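Local coordinates for protein galectin (Xenopus laevis, PDB 3WUD) that binds beta-galactosides such as lactose, as a proto-type galectin from skin that is close to but distinct from galectin-1, at residues 64-75 with 108-116; 6-15 with 119-130. All blocks are in the same frame, centred on the assembly; numbering follows the deposited sequence.

Interaction 1 (64-75 with 108-116). With GAL (beta-D-galactopyranose), chain B; GLC (alpha-D-glucopyranose), chain C.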
loop_
_atom_site.group_PDB
_atom_site.type_symbol
_atom_site.label_atom_id
_atom_site.label_comp_id
_atom_site.label_asym_id
_atom_site.label_seq_id
_atom_site.Cartn_x
_atom_site.Cartn_y
_atom_site.Cartn_z
ATOM N N ASN A 64 11.405 -6.203 -17.110
ATOM C CA ASN A 64 12.614 -6.919 -16.811
ATOM C C ASN A 64 12.573 -7.436 -15.388
ATOM O O ASN A 64 11.685 -7.119 -14.635
ATOM C CB ASN A 64 13.812 -5.963 -16.955
ATOM C CG ASN A 64 15.113 -6.707 -17.316
ATOM O OD1 ASN A 64 15.248 -7.867 -17.120
ATOM N ND2 ASN A 64 16.102 -5.992 -17.736
ATOM N N SER A 65 13.501 -8.284 -15.050
ATOM C CA SER A 65 13.727 -8.745 -13.693
ATOM C C SER A 65 14.941 -8.076 -13.127
ATOM O O SER A 65 15.823 -7.622 -13.890
ATOM C CB SER A 65 13.940 -10.278 -13.685
ATOM O OG SER A 65 15.036 -10.714 -14.497
ATOM N N LYS A 66 15.127 -8.142 -11.816
ATOM C CA LYS A 66 16.354 -7.645 -11.234
ATOM C C LYS A 66 16.671 -8.596 -10.101
ATOM O O LYS A 66 15.872 -8.714 -9.182
ATOM C CB LYS A 66 16.235 -6.209 -10.728
ATOM C CG LYS A 66 17.612 -5.597 -10.316
ATOM C CD LYS A 66 17.518 -4.196 -9.808
ATOM C CE LYS A 66 16.747 -4.084 -8.542
ATOM N NZ LYS A 66 17.034 -2.839 -7.793
ATOM N N GLU A 67 17.834 -9.190 -10.142
ATOM C CA GLU A 67 18.256 -10.172 -9.122
ATOM C C GLU A 67 19.553 -9.672 -8.521
ATOM O O GLU A 67 20.544 -9.492 -9.227
ATOM C CB GLU A 67 18.471 -11.501 -9.796
ATOM C CG GLU A 67 18.639 -12.671 -8.845
ATOM C CD GLU A 67 18.329 -13.997 -9.566
ATOM O OE1 GLU A 67 18.935 -14.999 -9.236
ATOM O OE2 GLU A 67 17.459 -14.020 -10.487
ATOM N N GLU A 68 19.529 -9.438 -7.235
ATOM C CA GLU A 68 20.649 -8.923 -6.451
ATOM C C GLU A 68 21.215 -7.713 -7.181
ATOM O O GLU A 68 22.459 -7.563 -7.387
ATOM C CB GLU A 68 21.688 -10.042 -6.141
ATOM C CG GLU A 68 21.191 -10.963 -5.022
ATOM C CD GLU A 68 21.091 -10.284 -3.644
ATOM O OE1 GLU A 68 22.095 -10.421 -2.873
ATOM O OE2 GLU A 68 20.054 -9.636 -3.288
ATOM N N ASN A 69 20.264 -6.869 -7.526
ATOM C CA ASN A 69 20.588 -5.577 -8.236
ATOM C C ASN A 69 21.071 -5.627 -9.666
ATOM O O ASN A 69 21.409 -4.579 -10.256
ATOM C CB ASN A 69 21.504 -4.701 -7.435
ATOM C CG ASN A 69 20.762 -3.923 -6.412
ATOM O OD1 ASN A 69 19.613 -3.498 -6.652
ATOM N ND2 ASN A 69 21.342 -3.783 -5.264
ATOM N N SER A 70 21.118 -6.798 -10.268
ATOM C CA SER A 70 21.453 -6.970 -11.674
ATOM C C SER A 70 20.224 -7.108 -12.544
ATOM O O SER A 70 19.498 -8.090 -12.395
ATOM C CB SER A 70 22.255 -8.286 -11.869
ATOM O OG SER A 70 23.584 -8.125 -11.403
ATOM N N TRP A 71 20.041 -6.210 -13.525
ATOM C CA TRP A 71 18.994 -6.408 -14.535
ATOM C C TRP A 71 19.135 -7.752 -15.304
ATOM O O TRP A 71 20.229 -8.152 -15.731
ATOM C CB TRP A 71 18.908 -5.239 -15.536
ATOM C CG TRP A 71 18.530 -3.939 -14.942
ATOM C CD1 TRP A 71 19.322 -2.777 -14.844
ATOM C CD2 TRP A 71 17.314 -3.632 -14.278
ATOM N NE1 TRP A 71 18.625 -1.816 -14.196
ATOM C CE2 TRP A 71 17.371 -2.283 -13.895
ATOM C CE3 TRP A 71 16.116 -4.304 -14.129
ATOM C CZ2 TRP A 71 16.305 -1.650 -13.223
ATOM C CZ3 TRP A 71 15.069 -3.676 -13.494
ATOM C CH2 TRP A 71 15.147 -2.405 -13.054
ATOM N N GLY A 72 18.012 -8.425 -15.559
ATOM C CA GLY A 72 17.958 -9.523 -16.484
ATOM C C GLY A 72 17.780 -9.145 -17.942
ATOM O O GLY A 72 18.164 -8.058 -18.367
ATOM N N THR A 73 17.222 -10.047 -18.697
ATOM C CA THR A 73 16.893 -9.818 -20.115
ATOM C C THR A 73 15.559 -9.056 -20.279
ATOM O O THR A 73 14.524 -9.542 -19.791
ATOM C CB THR A 73 16.811 -11.172 -20.840
ATOM O OG1 THR A 73 18.098 -11.806 -20.724
ATOM C CG2 THR A 73 16.491 -11.008 -22.354
ATOM N N GLU A 74 15.558 -7.907 -21.014
ATOM C CA GLU A 74 14.302 -7.189 -21.185
ATOM C C GLU A 74 13.305 -7.929 -22.051
ATOM O O GLU A 74 13.706 -8.595 -23.008
ATOM C CB GLU A 74 14.542 -5.839 -21.862
ATOM C CG GLU A 74 15.175 -4.798 -20.997
ATOM C CD GLU A 74 15.439 -3.453 -21.709
ATOM O OE1 GLU A 74 15.179 -3.282 -22.904
ATOM O OE2 GLU A 74 15.862 -2.552 -21.029
ATOM N N GLN A 75 12.027 -7.749 -21.721
ATOM C CA GLN A 75 10.895 -8.188 -22.542
ATOM C C GLN A 75 10.148 -6.899 -22.999
ATOM O O GLN A 75 9.803 -6.030 -22.195
ATOM C CB GLN A 75 10.003 -9.164 -21.761
ATOM C CG GLN A 75 8.936 -9.802 -22.606
ATOM C CD GLN A 75 8.098 -10.787 -21.813
ATOM O OE1 GLN A 75 8.616 -11.806 -21.317
ATOM N NE2 GLN A 75 6.822 -10.491 -21.678
ATOM N N GLU A 108 -3.468 -8.783 -22.011
ATOM C CA GLU A 108 -2.724 -9.470 -20.966
ATOM C C GLU A 108 -1.414 -10.003 -21.557
ATOM O O GLU A 108 -1.391 -10.398 -22.748
ATOM C CB GLU A 108 -3.483 -10.709 -20.530
ATOM C CG GLU A 108 -4.755 -10.515 -19.741
ATOM C CD GLU A 108 -5.466 -11.845 -19.551
ATOM O OE1 GLU A 108 -4.904 -12.861 -20.024
ATOM O OE2 GLU A 108 -6.542 -11.877 -18.914
ATOM N N PHE A 109 -0.372 -10.160 -20.731
ATOM C CA PHE A 109 0.815 -10.863 -21.197
ATOM C C PHE A 109 1.488 -11.474 -20.003
ATOM O O PHE A 109 1.169 -11.123 -18.872
ATOM C CB PHE A 109 1.732 -9.908 -21.984
ATOM C CG PHE A 109 2.358 -8.796 -21.141
ATOM C CD1 PHE A 109 3.574 -8.991 -20.453
ATOM C CD2 PHE A 109 1.747 -7.544 -21.066
ATOM C CE1 PHE A 109 4.125 -7.936 -19.696
ATOM C CE2 PHE A 109 2.339 -6.492 -20.353
ATOM C CZ PHE A 109 3.500 -6.705 -19.633
ATOM N N ASN A 110 2.337 -12.463 -20.232
ATOM C CA ASN A 110 3.006 -13.147 -19.146
ATOM C C ASN A 110 4.445 -12.757 -19.162
ATOM O O ASN A 110 5.034 -12.569 -20.219
ATOM C CB ASN A 110 2.945 -14.672 -19.288
ATOM C CG ASN A 110 1.530 -15.193 -19.296
ATOM O OD1 ASN A 110 0.694 -14.739 -18.544
ATOM N ND2 ASN A 110 1.267 -16.115 -20.188
ATOM N N PHE A 111 5.030 -12.809 -17.999
ATOM C CA PHE A 111 6.438 -12.533 -17.761
ATOM C C PHE A 111 7.032 -13.644 -16.906
ATOM O O PHE A 111 6.535 -13.939 -15.856
ATOM C CB PHE A 111 6.629 -11.147 -17.081
ATOM C CG PHE A 111 8.078 -10.716 -16.989
ATOM C CD1 PHE A 111 8.745 -10.193 -18.095
ATOM C CD2 PHE A 111 8.761 -10.806 -15.777
ATOM C CE1 PHE A 111 10.073 -9.818 -18.004
ATOM C CE2 PHE A 111 10.123 -10.469 -15.693
ATOM C CZ PHE A 111 10.762 -9.962 -16.812
ATOM N N PRO A 112 8.127 -14.241 -17.349
ATOM C CA PRO A 112 8.629 -15.373 -16.628
ATOM C C PRO A 112 9.220 -15.039 -15.261
ATOM O O PRO A 112 9.799 -13.977 -15.043
ATOM C CB PRO A 112 9.683 -15.920 -17.579
ATOM C CG PRO A 112 10.175 -14.773 -18.328
ATOM C CD PRO A 112 8.981 -13.889 -18.490
ATOM N N ILE A 113 9.104 -15.972 -14.315
ATOM C CA ILE A 113 9.704 -15.802 -12.997
ATOM C C ILE A 113 11.012 -16.608 -13.017
ATOM O O ILE A 113 10.972 -17.826 -13.261
ATOM C CB ILE A 113 8.838 -16.316 -11.825
ATOM C CG1 ILE A 113 7.560 -15.487 -11.590
ATOM C CG2 ILE A 113 9.671 -16.272 -10.559
ATOM C CD1 ILE A 113 6.626 -16.128 -10.570
ATOM N N ARG A 114 12.103 -15.904 -12.727
ATOM C CA ARG A 114 13.480 -16.250 -13.072
ATOM C C ARG A 114 14.307 -16.494 -11.835
ATOM O O ARG A 114 15.558 -16.637 -11.889
ATOM C CB ARG A 114 14.096 -15.008 -13.765
ATOM C CG ARG A 114 13.456 -14.719 -15.117
ATOM C CD ARG A 114 13.953 -13.385 -15.698
ATOM N NE ARG A 114 13.683 -13.334 -17.100
ATOM C CZ ARG A 114 13.782 -12.213 -17.848
ATOM N NH1 ARG A 114 14.145 -11.060 -17.309
ATOM N NH2 ARG A 114 13.558 -12.288 -19.132
ATOM N N MET A 115 13.634 -16.451 -10.707
ATOM C CA MET A 115 14.337 -16.405 -9.434
ATOM C C MET A 115 13.509 -17.176 -8.421
ATOM O O MET A 115 12.318 -17.397 -8.661
ATOM C CB MET A 115 14.623 -14.986 -8.961
ATOM C CG MET A 115 13.422 -14.096 -8.577
ATOM S SD MET A 115 13.947 -12.446 -8.031
ATOM C CE MET A 115 14.409 -11.814 -9.638
ATOM N N PRO A 116 14.171 -17.625 -7.327
ATOM C CA PRO A 116 13.467 -18.334 -6.303
ATOM C C PRO A 116 12.493 -17.429 -5.619
ATOM O O PRO A 116 12.846 -16.294 -5.263
ATOM C CB PRO A 116 14.557 -18.761 -5.306
ATOM C CG PRO A 116 15.856 -18.423 -5.931
ATOM C CD PRO A 116 15.587 -17.414 -6.997
HETATM C C1 GAL B . 17.047 0.701 -18.374
HETATM C C2 GAL B . 16.471 1.762 -17.447
HETATM C C3 GAL B . 16.042 1.218 -16.085
HETATM C C4 GAL B . 15.184 -0.034 -16.310
HETATM C C5 GAL B . 15.913 -0.996 -17.259
HETATM C C6 GAL B . 15.170 -2.273 -17.583
HETATM O O2 GAL B . 17.451 2.762 -17.201
HETATM O O3 GAL B . 15.415 2.249 -15.342
HETATM O O4 GAL B . 13.922 0.335 -16.882
HETATM O O5 GAL B . 16.193 -0.413 -18.539
HETATM O O6 GAL B . 15.876 -3.144 -18.446
HETATM C C1 GLC C . 19.431 -0.342 -22.867
HETATM C C2 GLC C . 17.927 -0.220 -22.970
HETATM C C3 GLC C . 17.211 0.421 -21.822
HETATM C C4 GLC C . 17.985 0.364 -20.486
HETATM C C5 GLC C . 19.454 0.766 -20.623
HETATM C C6 GLC C . 20.262 0.359 -19.435
HETATM O O1 GLC C . 20.103 -0.195 -24.092
HETATM O O2 GLC C . 17.400 0.214 -24.207
HETATM O O3 GLC C . 15.921 -0.203 -21.776
HETATM O O4 GLC C . 17.341 1.282 -19.676
HETATM O O5 GLC C . 20.080 0.144 -21.709
HETATM O O6 GLC C . 21.579 0.838 -19.698
HETATM O O HOH W 1 17.869 -17.099 -10.500
#
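N64 and R114 meet at about a right angle, amide plane against guanidinium plane. OD1 of N64 takes the S65 backbone N-H and only weakly R114 NH1 (3.4 Å), while ND2 donates nearly straight to O6 of the bound galactose (2.9 Å) and also reaches G72 O. A carboxamide suits a place that needs donor and acceptor together. F111 CZ packs against the N64 backbone carbonyl carbon. In S65 a chi1 of 58° turns OG between the backbone N and the carbonyl carbon, where it accepts an almost straight hydrogen bond from R114 NH1 (3.0 Å), in the guanidinium plane. The K66 carbonyl rests on M115 CE, and E67 and M115 run past each other in opposite directions, with E67 OE2 3.4 Å from M115 CB; a water donates to both E67 OE1 and R114 O. W71 carries the galactose over one face of its indole, with K66 CD beneath the other. G72 brings no side chain into the crowd beside S65 OG. T73 O is gripped end-on by R114 NH1 and NH2 (2.9 and 3.0 Å), which together with S65 fix the guanidinium's rotation. E74 OE2 accepts from galactose O6 (2.7 Å), and its OE1 pairs with R76. Q75, extended along F111, sets CB at the ring edge and NE2 on N110 O (3.1 Å, 173°); NE2 also bonds E77. The contact joins the outermost strands of the two sheets, 70-77 of one and 108-112 of the other, with F109 and F111 turned inward onto C63 of strand 60-67.

Interaction 2 (6-15 with 119-130)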
loop_
_atom_site.group_PDB
_atom_site.type_symbol
_atom_site.label_atom_id
_atom_site.label_comp_id
_atom_site.label_asym_id
_atom_site.label_seq_id
_atom_site.Cartn_x
_atom_site.Cartn_y
_atom_site.Cartn_z
ATOM N N GLY A 6 10.054 6.882 -5.358
ATOM C CA GLY A 6 8.666 6.525 -5.336
ATOM C C GLY A 6 8.262 5.915 -4.003
ATOM O O GLY A 6 8.913 6.050 -2.940
ATOM N N MET A 7 7.148 5.249 -4.057
ATOM C CA MET A 7 6.590 4.754 -2.868
ATOM C C MET A 7 6.797 3.275 -2.823
ATOM O O MET A 7 6.850 2.631 -3.887
ATOM C CB MET A 7 5.175 5.163 -2.809
ATOM C CG MET A 7 4.196 4.416 -3.595
ATOM S SD MET A 7 3.122 3.869 -2.295
ATOM C CE MET A 7 3.420 2.092 -2.386
ATOM N N VAL A 8 6.923 2.744 -1.602
ATOM C CA VAL A 8 7.351 1.386 -1.399
ATOM C C VAL A 8 6.304 0.753 -0.455
ATOM O O VAL A 8 5.784 1.437 0.437
ATOM C CB VAL A 8 8.710 1.349 -0.677
ATOM C CG1 VAL A 8 8.948 -0.036 -0.040
ATOM C CG2 VAL A 8 9.810 1.708 -1.658
ATOM N N MET A 9 5.923 -0.458 -0.732
ATOM C CA MET A 9 5.144 -1.276 0.246
ATOM C C MET A 9 5.951 -2.512 0.491
ATOM O O MET A 9 6.458 -3.159 -0.463
ATOM C CB MET A 9 3.786 -1.658 -0.327
ATOM C CG MET A 9 2.741 -2.005 0.714
ATOM S SD MET A 9 1.067 -2.363 0.054
ATOM C CE MET A 9 1.026 -0.990 -1.072
ATOM N N ASN A 10 6.013 -2.918 1.758
ATOM C CA ASN A 10 6.809 -4.069 2.087
ATOM C C ASN A 10 6.101 -4.924 3.156
ATOM O O ASN A 10 5.416 -4.381 4.029
ATOM C CB ASN A 10 8.160 -3.521 2.644
ATOM C CG ASN A 10 9.236 -4.614 2.856
ATOM O OD1 ASN A 10 9.933 -4.643 3.907
ATOM N ND2 ASN A 10 9.421 -5.448 1.884
ATOM N N ASN A 11 6.327 -6.232 3.061
ATOM C CA ASN A 11 5.846 -7.293 4.021
ATOM C C ASN A 11 4.354 -7.430 4.041
ATOM O O ASN A 11 3.755 -7.717 5.067
ATOM C CB ASN A 11 6.496 -7.152 5.389
ATOM C CG ASN A 11 7.981 -7.634 5.383
ATOM O OD1 ASN A 11 8.454 -8.390 4.474
ATOM N ND2 ASN A 11 8.731 -7.175 6.386
ATOM N N PHE A 12 3.738 -7.182 2.878
ATOM C CA PHE A 12 2.445 -7.771 2.547
ATOM C C PHE A 12 2.790 -9.194 2.033
ATOM O O PHE A 12 3.948 -9.554 1.881
ATOM C CB PHE A 12 1.691 -6.915 1.531
ATOM C CG PHE A 12 2.387 -6.818 0.173
ATOM C CD1 PHE A 12 2.013 -7.645 -0.882
ATOM C CD2 PHE A 12 3.431 -5.892 -0.045
ATOM C CE1 PHE A 12 2.648 -7.615 -2.112
ATOM C CE2 PHE A 12 4.095 -5.881 -1.245
ATOM C CZ PHE A 12 3.696 -6.749 -2.297
ATOM N N SER A 13 1.808 -10.031 1.760
ATOM C CA SER A 13 2.080 -11.317 1.071
ATOM C C SER A 13 1.115 -11.612 -0.040
ATOM O O SER A 13 -0.084 -11.853 0.178
ATOM C CB SER A 13 2.232 -12.540 2.015
ATOM O OG SER A 13 1.410 -12.446 3.121
ATOM N N LEU A 14 1.634 -11.568 -1.260
ATOM C CA LEU A 14 0.926 -12.007 -2.415
ATOM C C LEU A 14 1.331 -13.426 -2.711
ATOM O O LEU A 14 2.490 -13.694 -3.049
ATOM C CB LEU A 14 1.229 -11.120 -3.646
ATOM C CG LEU A 14 0.550 -11.368 -4.974
ATOM C CD1 LEU A 14 -0.966 -11.164 -4.801
ATOM C CD2 LEU A 14 1.091 -10.450 -6.082
ATOM N N LYS A 15 0.371 -14.357 -2.609
ATOM C CA LYS A 15 0.669 -15.820 -2.750
ATOM C C LYS A 15 0.305 -16.327 -4.128
ATOM O O LYS A 15 -0.444 -15.697 -4.829
ATOM C CB LYS A 15 -0.093 -16.645 -1.662
ATOM C CG LYS A 15 0.452 -16.419 -0.254
ATOM C CD LYS A 15 -0.290 -17.206 0.828
ATOM C CE LYS A 15 -1.491 -16.447 1.373
ATOM N NZ LYS A 15 -2.539 -16.033 0.382
ATOM N N THR A 119 6.571 -16.226 -1.606
ATOM C CA THR A 119 5.559 -15.159 -1.671
ATOM C C THR A 119 6.178 -13.857 -2.218
ATOM O O THR A 119 7.375 -13.593 -1.961
ATOM C CB THR A 119 5.119 -14.873 -0.235
ATOM O OG1 THR A 119 4.764 -16.125 0.361
ATOM C CG2 THR A 119 3.933 -14.071 -0.202
ATOM N N ILE A 120 5.366 -13.081 -2.930
ATOM C CA ILE A 120 5.696 -11.681 -3.204
ATOM C C ILE A 120 5.392 -10.816 -1.995
ATOM O O ILE A 120 4.240 -10.729 -1.529
ATOM C CB ILE A 120 5.047 -11.182 -4.489
ATOM C CG1 ILE A 120 5.694 -11.940 -5.667
ATOM C CG2 ILE A 120 5.184 -9.645 -4.620
ATOM C CD1 ILE A 120 4.955 -11.904 -6.958
ATOM N N THR A 121 6.438 -10.126 -1.546
ATOM C CA THR A 121 6.356 -9.305 -0.352
ATOM C C THR A 121 6.775 -7.836 -0.527
ATOM O O THR A 121 6.787 -7.114 0.437
ATOM C CB THR A 121 7.205 -9.929 0.778
ATOM O OG1 THR A 121 8.593 -9.915 0.372
ATOM C CG2 THR A 121 6.668 -11.327 1.053
ATOM N N PHE A 122 7.128 -7.434 -1.733
ATOM C CA PHE A 122 7.643 -6.117 -1.965
ATOM C C PHE A 122 7.058 -5.486 -3.234
ATOM O O PHE A 122 6.976 -6.144 -4.249
ATOM C CB PHE A 122 9.175 -6.151 -2.094
ATOM C CG PHE A 122 9.817 -4.780 -2.344
ATOM C CD1 PHE A 122 10.074 -4.350 -3.622
ATOM C CD2 PHE A 122 10.191 -3.986 -1.283
ATOM C CE1 PHE A 122 10.710 -3.151 -3.870
ATOM C CE2 PHE A 122 10.844 -2.763 -1.509
ATOM C CZ PHE A 122 11.031 -2.330 -2.803
ATOM N N LEU A 123 6.737 -4.228 -3.131
ATOM C CA LEU A 123 6.227 -3.430 -4.208
ATOM C C LEU A 123 6.882 -2.051 -4.176
ATOM O O LEU A 123 7.035 -1.402 -3.125
ATOM C CB LEU A 123 4.735 -3.265 -4.034
ATOM C CG LEU A 123 4.037 -2.270 -4.979
ATOM C CD1 LEU A 123 4.201 -0.757 -4.887
ATOM C CD2 LEU A 123 4.138 -2.647 -6.398
ATOM N N SER A 124 7.285 -1.555 -5.325
ATOM C CA SER A 124 7.620 -0.113 -5.354
ATOM C C SER A 124 7.136 0.493 -6.667
ATOM O O SER A 124 6.887 -0.174 -7.631
ATOM C CB SER A 124 9.110 0.178 -5.131
ATOM O OG SER A 124 9.911 -0.352 -6.185
ATOM N N MET A 125 6.979 1.785 -6.682
ATOM C CA MET A 125 6.535 2.405 -7.933
ATOM C C MET A 125 7.098 3.806 -8.040
ATOM O O MET A 125 7.418 4.464 -7.025
ATOM C CB MET A 125 5.033 2.372 -8.028
ATOM C CG MET A 125 4.363 3.192 -6.953
ATOM S SD MET A 125 2.611 2.827 -6.872
ATOM C CE MET A 125 1.815 4.303 -7.459
ATOM N N ASP A 126 7.189 4.296 -9.260
ATOM C CA ASP A 126 7.851 5.560 -9.521
ATOM C C ASP A 126 7.174 6.154 -10.780
ATOM O O ASP A 126 6.845 5.439 -11.695
ATOM C CB ASP A 126 9.350 5.317 -9.749
ATOM C CG ASP A 126 10.181 6.603 -9.857
ATOM O OD1 ASP A 126 9.848 7.699 -9.271
ATOM O OD2 ASP A 126 11.218 6.499 -10.532
ATOM N N GLY A 127 6.893 7.439 -10.772
ATOM C CA GLY A 127 6.334 8.087 -11.948
ATOM C C GLY A 127 4.817 8.003 -12.091
ATOM O O GLY A 127 4.268 8.448 -13.104
ATOM N N ILE A 128 4.163 7.408 -11.093
ATOM C CA ILE A 128 2.731 7.202 -11.105
ATOM C C ILE A 128 2.240 7.457 -9.685
ATOM O O ILE A 128 2.841 6.971 -8.760
ATOM C CB ILE A 128 2.328 5.781 -11.676
ATOM C CG1 ILE A 128 0.809 5.614 -11.677
ATOM C CG2 ILE A 128 3.002 4.620 -10.941
ATOM C CD1 ILE A 128 0.356 4.327 -12.318
ATOM N N GLU A 129 1.146 8.177 -9.538
ATOM C CA GLU A 129 0.640 8.543 -8.226
ATOM C C GLU A 129 -0.321 7.474 -7.737
ATOM O O GLU A 129 -1.240 7.110 -8.427
ATOM C CB GLU A 129 0.004 9.929 -8.268
ATOM C CG GLU A 129 1.012 10.970 -8.735
ATOM C CD GLU A 129 0.482 12.397 -8.708
ATOM O OE1 GLU A 129 -0.143 12.767 -7.668
ATOM O OE2 GLU A 129 0.692 13.145 -9.730
ATOM N N LEU A 130 -0.131 6.996 -6.517
ATOM C CA LEU A 130 -1.011 5.946 -6.028
ATOM C C LEU A 130 -2.416 6.486 -5.873
ATOM O O LEU A 130 -2.641 7.573 -5.300
ATOM C CB LEU A 130 -0.517 5.432 -4.669
ATOM C CG LEU A 130 -1.335 4.426 -3.933
ATOM C CD1 LEU A 130 -1.449 3.089 -4.643
ATOM C CD2 LEU A 130 -0.673 4.256 -2.553
HETATM O O HOH W 2 9.922 -7.983 1.901
#
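M7, the residue most covered here, folds its flexible thioether over strand 120-126 and the start of the next. Its CG lies 3.6 Å from M125 CG, SD meets L130 CD2 at 3.8 Å, and CE reaches L123 CD1 at 3.9 Å. An unbranched chain suits this path, since chi1 near 79° and two further bends carry it from neighbour to neighbour. Its carbonyl accepts from M125 N, one rung of the antiparallel ladder. L123 forms the next hydrogen-bonded pair, with M9, through two backbone bonds; its CB also touches F12 CE2, so this branched apolar side chain joins the methionines to the phenylalanine. T121 sits where the ladder breaks. Its carbonyl accepts from N11 N (2.8 Å) as the chain turns a corner, its CA lies over one face of the F12 ring, and CG2 packs on F12 O. The T121 hydroxyl OG1 lies 2.8 Å from a water that also donates to N11 OD1, as befits a partly exposed threonine. T121 and F122 together face G38 in a classic beta bulge. Across the corner the register shifts by two before L14 and I120 pair again, L14 N donating to I120 O at 2.8 Å. V8, M9 and N10 continue the sheet into a strand of the second subunit, and M9 packs on M9 of that chain. This terminal-strand pairing, running one beta-sandwich sheet across the interface, is the dimer arrangement familiar from galectin-1.

How the interactions relate
Interactions 1 and 2 lie at different edges of the same beta-sandwich, their centres about 16 Å apart. In the six-stranded sheet, strands 7-10 and 70-77 are the two outermost, so 6-15 with 119-130 works at one border and 64-75 with 108-116 at the other. The segments 108-116 and 119-130 are almost continuous in sequence, which carries the chain from one contact into the other, although the two contacts do not otherwise touch each other. Interaction 1 contributes N64, W71 and E74 directly to the sugar pocket; interaction 2 stands back from it. The side chain of D126 is about 8 Å from the bound galactose. The second subunit reaches interaction 2 but not interaction 1, consistent with dimerisation and sugar binding using different parts of the sandwich.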